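Local coordinates for uncharacterized protein (Sinorhizobium meliloti, PDB 4DNH) that is of unknown function but folds as a TIM barrel and probably belongs to the dihydrodipicolinate synthase family, at residues Y260-I264 against L276-I282; P307-L311 against L361-A367. Residues are numbered along the deposited sequence.

Contact 1: residues Y260-I264 against L276-I282; sequences YAELI and LGIFDAI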
loop_
_atom_site.group_PDB
_atom_site.type_symbol
_atom_site.label_atom_id
_atom_site.label_comp_id
_atom_site.label_asym_id
_atom_site.label_seq_id
_atom_site.Cartn_x
_atom_site.Cartn_y
_atom_site.Cartn_z
ATOM N N TYR A 260 -3.768 -11.096 4.607
ATOM C CA TYR A 260 -3.982 -10.137 5.693
ATOM C C TYR A 260 -4.978 -10.547 6.795
ATOM O O TYR A 260 -4.703 -10.349 7.983
ATOM C CB TYR A 260 -4.355 -8.765 5.118
ATOM C CG TYR A 260 -5.565 -8.752 4.201
ATOM C CD1 TYR A 260 -5.454 -9.101 2.851
ATOM C CD2 TYR A 260 -6.821 -8.364 4.680
ATOM C CE1 TYR A 260 -6.565 -9.086 2.013
ATOM C CE2 TYR A 260 -7.938 -8.345 3.854
ATOM C CZ TYR A 260 -7.810 -8.708 2.518
ATOM O OH TYR A 260 -8.930 -8.687 1.694
ATOM N N ALA A 261 -6.124 -11.107 6.423
ATOM C CA ALA A 261 -7.125 -11.492 7.427
ATOM C C ALA A 261 -6.556 -12.505 8.423
ATOM O O ALA A 261 -6.645 -12.289 9.636
ATOM C CB ALA A 261 -8.392 -12.022 6.768
ATOM N N GLU A 262 -5.948 -13.579 7.896
ATOM C CA GLU A 262 -5.319 -14.629 8.697
ATOM C C GLU A 262 -4.204 -14.084 9.582
ATOM O O GLU A 262 -4.102 -14.456 10.761
ATOM C CB GLU A 262 -4.766 -15.754 7.804
ATOM C CG GLU A 262 -4.170 -16.918 8.590
ATOM C CD GLU A 262 -3.366 -17.903 7.744
ATOM O OE1 GLU A 262 -3.673 -18.058 6.539
ATOM O OE2 GLU A 262 -2.429 -18.544 8.295
ATOM N N LEU A 263 -3.370 -13.219 9.009
ATOM C CA LEU A 263 -2.206 -12.681 9.712
ATOM C C LEU A 263 -2.560 -11.640 10.769
ATOM O O LEU A 263 -1.994 -11.668 11.871
ATOM C CB LEU A 263 -1.189 -12.118 8.717
ATOM C CG LEU A 263 -0.649 -13.094 7.661
ATOM C CD1 LEU A 263 -0.021 -12.340 6.500
ATOM C CD2 LEU A 263 0.346 -14.047 8.290
ATOM N N ILE A 264 -3.494 -10.733 10.444
ATOM C CA ILE A 264 -3.954 -9.700 11.388
ATOM C C ILE A 264 -4.605 -10.327 12.637
ATOM O O ILE A 264 -4.262 -9.965 13.760
ATOM C CB ILE A 264 -4.841 -8.641 10.702
ATOM C CG1 ILE A 264 -4.024 -7.890 9.639
ATOM C CG2 ILE A 264 -5.371 -7.623 11.698
ATOM C CD1 ILE A 264 -4.833 -7.022 8.689
ATOM N N LEU A 276 -1.142 -1.825 4.422
ATOM C CA LEU A 276 -1.637 -2.535 3.254
ATOM C C LEU A 276 -2.191 -1.606 2.189
ATOM O O LEU A 276 -2.960 -0.686 2.489
ATOM C CB LEU A 276 -2.755 -3.491 3.686
ATOM C CG LEU A 276 -2.349 -4.730 4.477
ATOM C CD1 LEU A 276 -3.557 -5.292 5.213
ATOM C CD2 LEU A 276 -1.745 -5.774 3.556
ATOM N N GLY A 277 -1.826 -1.873 0.936
ATOM C CA GLY A 277 -2.473 -1.232 -0.207
ATOM C C GLY A 277 -3.927 -1.671 -0.355
ATOM O O GLY A 277 -4.746 -0.906 -0.846
ATOM N N ILE A 278 -4.266 -2.890 0.078
ATOM C CA ILE A 278 -5.661 -3.337 -0.010
ATOM C C ILE A 278 -6.583 -2.537 0.933
ATOM O O ILE A 278 -7.757 -2.331 0.634
ATOM C CB ILE A 278 -5.827 -4.884 0.145
ATOM C CG1 ILE A 278 -7.291 -5.324 -0.042
ATOM C CG2 ILE A 278 -5.327 -5.377 1.497
ATOM C CD1 ILE A 278 -7.828 -5.161 -1.445
ATOM N N PHE A 279 -6.047 -2.071 2.057
ATOM C CA PHE A 279 -6.840 -1.293 3.004
ATOM C C PHE A 279 -7.297 0.045 2.444
ATOM O O PHE A 279 -8.278 0.620 2.905
ATOM C CB PHE A 279 -6.094 -1.132 4.318
ATOM C CG PHE A 279 -6.294 -2.288 5.254
ATOM C CD1 PHE A 279 -6.937 -3.444 4.817
ATOM C CD2 PHE A 279 -5.817 -2.236 6.546
ATOM C CE1 PHE A 279 -7.128 -4.508 5.660
ATOM C CE2 PHE A 279 -6.000 -3.300 7.402
ATOM C CZ PHE A 279 -6.659 -4.441 6.961
ATOM N N ASP A 280 -6.579 0.524 1.440
ATOM C CA ASP A 280 -7.003 1.659 0.664
ATOM C C ASP A 280 -8.321 1.290 -0.063
ATOM O O ASP A 280 -9.366 1.916 0.181
ATOM C CB ASP A 280 -5.869 2.042 -0.304
ATOM C CG ASP A 280 -6.317 2.982 -1.420
ATOM O OD1 ASP A 280 -7.489 2.914 -1.868
ATOM O OD2 ASP A 280 -5.470 3.782 -1.867
ATOM N N ALA A 281 -8.272 0.259 -0.912
ATOM C CA ALA A 281 -9.425 -0.158 -1.723
ATOM C C ALA A 281 -10.660 -0.650 -0.947
ATOM O O ALA A 281 -11.797 -0.506 -1.428
ATOM C CB ALA A 281 -8.996 -1.200 -2.745
ATOM N N ILE A 282 -10.455 -1.226 0.236
ATOM C CA ILE A 282 -11.585 -1.698 1.051
ATOM C C ILE A 282 -11.690 -0.970 2.403
ATOM O O ILE A 282 -12.243 -1.509 3.385
ATOM C CB ILE A 282 -11.533 -3.233 1.273
ATOM C CG1 ILE A 282 -10.335 -3.607 2.151
ATOM C CG2 ILE A 282 -11.515 -3.980 -0.060
ATOM C CD1 ILE A 282 -10.227 -5.085 2.463
#
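Leu276, the last residue of strand 273-276, opens the contact by placing its CD1 3.6 Å from Tyr260 CB and 4.1 Å from Ile264 CD1, so a branched aliphatic chain fills the space between two side chains one helical turn apart. After Gly277, Ile278 sets its CG2 methyl over one face of the Tyr260 ring, 4.1 Å from the ring centroid and 17° off its normal: a CH-pi contact from a methyl close to the backbone. Phe279 starts out sideways, yet its ring reaches across, with CZ 3.6 Å from Ile264 CD1 and CE1 4.0 Å from Tyr260 CD2. Ile282, where the short helix gives way to non-helical angles, extends CD1 to 3.9 Å from Tyr260 OH. That hydroxyl has a polar partner in Thr308, so tyrosine can serve here in an otherwise apolar cluster. In this TIM (beta/alpha)8 barrel the contact joins helix 260-265, after the seventh strand, to the end of the eighth and helix 278-281, with helix 308-315 packed against Tyr260, Ile278 and Ile282.

Contact 2: residues P307-L311 against L361-A367; sequences PTVPL and LADKAGA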
loop_
_atom_site.group_PDB
_atom_site.type_symbol
_atom_site.label_atom_id
_atom_site.label_comp_id
_atom_site.label_asym_id
_atom_site.label_seq_id
_atom_site.Cartn_x
_atom_site.Cartn_y
_atom_site.Cartn_z
ATOM N N PRO A 307 -14.759 -12.131 2.811
ATOM C CA PRO A 307 -15.275 -11.858 1.451
ATOM C C PRO A 307 -14.416 -10.893 0.586
ATOM O O PRO A 307 -14.459 -10.933 -0.650
ATOM C CB PRO A 307 -16.663 -11.259 1.735
ATOM C CG PRO A 307 -17.049 -11.839 3.068
ATOM C CD PRO A 307 -15.763 -11.779 3.838
ATOM N N THR A 308 -13.637 -10.043 1.235
ATOM C CA THR A 308 -12.751 -9.154 0.519
ATOM C C THR A 308 -11.539 -9.900 -0.016
ATOM O O THR A 308 -10.984 -9.527 -1.048
ATOM C CB THR A 308 -12.258 -8.011 1.424
ATOM O OG1 THR A 308 -11.358 -8.547 2.404
ATOM C CG2 THR A 308 -13.438 -7.307 2.112
ATOM N N VAL A 309 -11.127 -10.947 0.689
ATOM C CA VAL A 309 -9.906 -11.675 0.367
ATOM C C VAL A 309 -9.854 -12.140 -1.102
ATOM O O VAL A 309 -8.829 -11.953 -1.765
ATOM C CB VAL A 309 -9.655 -12.827 1.376
ATOM C CG1 VAL A 309 -8.539 -13.751 0.898
ATOM C CG2 VAL A 309 -9.354 -12.259 2.764
ATOM N N PRO A 310 -10.955 -12.723 -1.625
ATOM C CA PRO A 310 -10.875 -13.099 -3.035
ATOM C C PRO A 310 -10.675 -11.873 -3.933
ATOM O O PRO A 310 -9.897 -11.936 -4.870
ATOM C CB PRO A 310 -12.232 -13.768 -3.308
ATOM C CG PRO A 310 -12.662 -14.278 -1.991
ATOM C CD PRO A 310 -12.163 -13.278 -0.981
ATOM N N LEU A 311 -11.371 -10.777 -3.632
ATOM C CA LEU A 311 -11.240 -9.523 -4.357
ATOM C C LEU A 311 -9.792 -9.060 -4.329
ATOM O O LEU A 311 -9.218 -8.719 -5.363
ATOM C CB LEU A 311 -12.153 -8.464 -3.745
ATOM C CG LEU A 311 -11.837 -6.999 -4.092
ATOM C CD1 LEU A 311 -12.152 -6.679 -5.550
ATOM C CD2 LEU A 311 -12.593 -6.074 -3.138
ATOM N N LEU A 361 -16.367 -9.329 -7.782
ATOM C CA LEU A 361 -15.782 -9.639 -6.482
ATOM C C LEU A 361 -15.959 -8.462 -5.509
ATOM O O LEU A 361 -16.212 -8.675 -4.319
ATOM C CB LEU A 361 -14.318 -10.054 -6.620
ATOM C CG LEU A 361 -14.028 -11.325 -7.449
ATOM C CD1 LEU A 361 -12.553 -11.417 -7.779
ATOM C CD2 LEU A 361 -14.496 -12.604 -6.762
ATOM N N ALA A 362 -15.870 -7.227 -6.014
ATOM C CA ALA A 362 -16.178 -6.039 -5.180
ATOM C C ALA A 362 -17.630 -6.035 -4.704
ATOM O O ALA A 362 -17.905 -5.735 -3.541
ATOM C CB ALA A 362 -15.857 -4.747 -5.914
ATOM N N ASP A 363 -18.554 -6.374 -5.604
ATOM C CA ASP A 363 -19.977 -6.501 -5.250
ATOM C C ASP A 363 -20.195 -7.504 -4.118
ATOM O O ASP A 363 -20.857 -7.200 -3.131
ATOM C CB ASP A 363 -20.822 -6.905 -6.464
ATOM C CG ASP A 363 -22.184 -7.477 -6.074
ATOM O OD1 ASP A 363 -22.884 -6.889 -5.217
ATOM O OD2 ASP A 363 -22.565 -8.522 -6.627
ATOM N N LYS A 364 -19.623 -8.693 -4.269
ATOM C CA LYS A 364 -19.848 -9.773 -3.315
ATOM C C LYS A 364 -19.062 -9.611 -2.017
ATOM O O LYS A 364 -19.217 -10.399 -1.099
ATOM C CB LYS A 364 -19.561 -11.123 -3.981
ATOM C CG LYS A 364 -20.631 -11.498 -5.001
ATOM C CD LYS A 364 -20.341 -12.822 -5.695
ATOM C CE LYS A 364 -19.176 -12.723 -6.667
ATOM N NZ LYS A 364 -18.731 -14.078 -7.099
ATOM N N ALA A 365 -18.205 -8.598 -1.953
ATOM C CA ALA A 365 -17.398 -8.354 -0.772
ATOM C C ALA A 365 -17.948 -7.162 0.002
ATOM O O ALA A 365 -17.376 -6.769 1.015
ATOM C CB ALA A 365 -15.959 -8.102 -1.162
ATOM N N GLY A 366 -19.054 -6.595 -0.487
ATOM C CA GLY A 366 -19.691 -5.429 0.114
ATOM C C GLY A 366 -18.823 -4.193 0.022
ATOM O O GLY A 366 -18.999 -3.250 0.807
ATOM N N ALA A 367 -17.892 -4.206 -0.941
ATOM C CA ALA A 367 -16.915 -3.122 -1.158
ATOM C C ALA A 367 -17.358 -2.052 -2.160
ATOM O O ALA A 367 -16.604 -1.111 -2.434
ATOM C CB ALA A 367 -15.552 -3.694 -1.560
#
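Two helix ends approach closely, with CA atoms 4.7 Å apart for Pro307 and Ala365 and 5.0 Å for Leu311 and Leu361. The first approach depends on the compact Ala365 and Pro307; the leucines meet CB to CB, Leu311 CB lying 3.9 Å from Leu361 CB. Apolar contacts continue with Leu311 CD1 4.2 Å from Ala362 CB and Leu311 CD2 4.1 Å from Ala367 CB; a long branched side chain fits among alanines that leave it room. Towards the surface, Pro310 CB meets Leu361 CD2 at 4.3 Å. Backbone atoms also take part: Ala365 CB is 3.2 Å from Pro307 O and 3.8 Å from Thr308 CA, a spot where a larger side chain would be crowded. Hydrogen bonds within 361-367 shape that partner: Gly366, at positive phi, ends the helix in a Schellman motif, with Ala367 N bonded to Ala362 O at 3.0 Å. The contact sets the beginning of helix 308-315 against the C-terminal end of helix 352-364, while helix 260-265 packs against Val309.

The beginning of helix 308-315 connects the two contacts, whose centres are 12 Å apart. Tyr260 OH (contact 1) lies 2.5 Å from Thr308 OG1 (contact 2), a probable hydrogen bond, and Thr308 OG1 is also bonded to Leu305 O. Beside it, Ile282 CG2 packs 3.9 Å from Leu311 CD2, so the apolar side chains of the contacts touch. The centres of contacts 1 and 2 lie about 9 Å and 18 Å from the chain centre. A glycerol, probably from the crystallisation liquor, hydrogen-bonds to Gly277 N and lies about 4 Å from the Leu276 side chain, at the C-terminal end of the last barrel strand, where TIM-barrel enzymes hold their active sites; it may mark a pocket, but no site is established here.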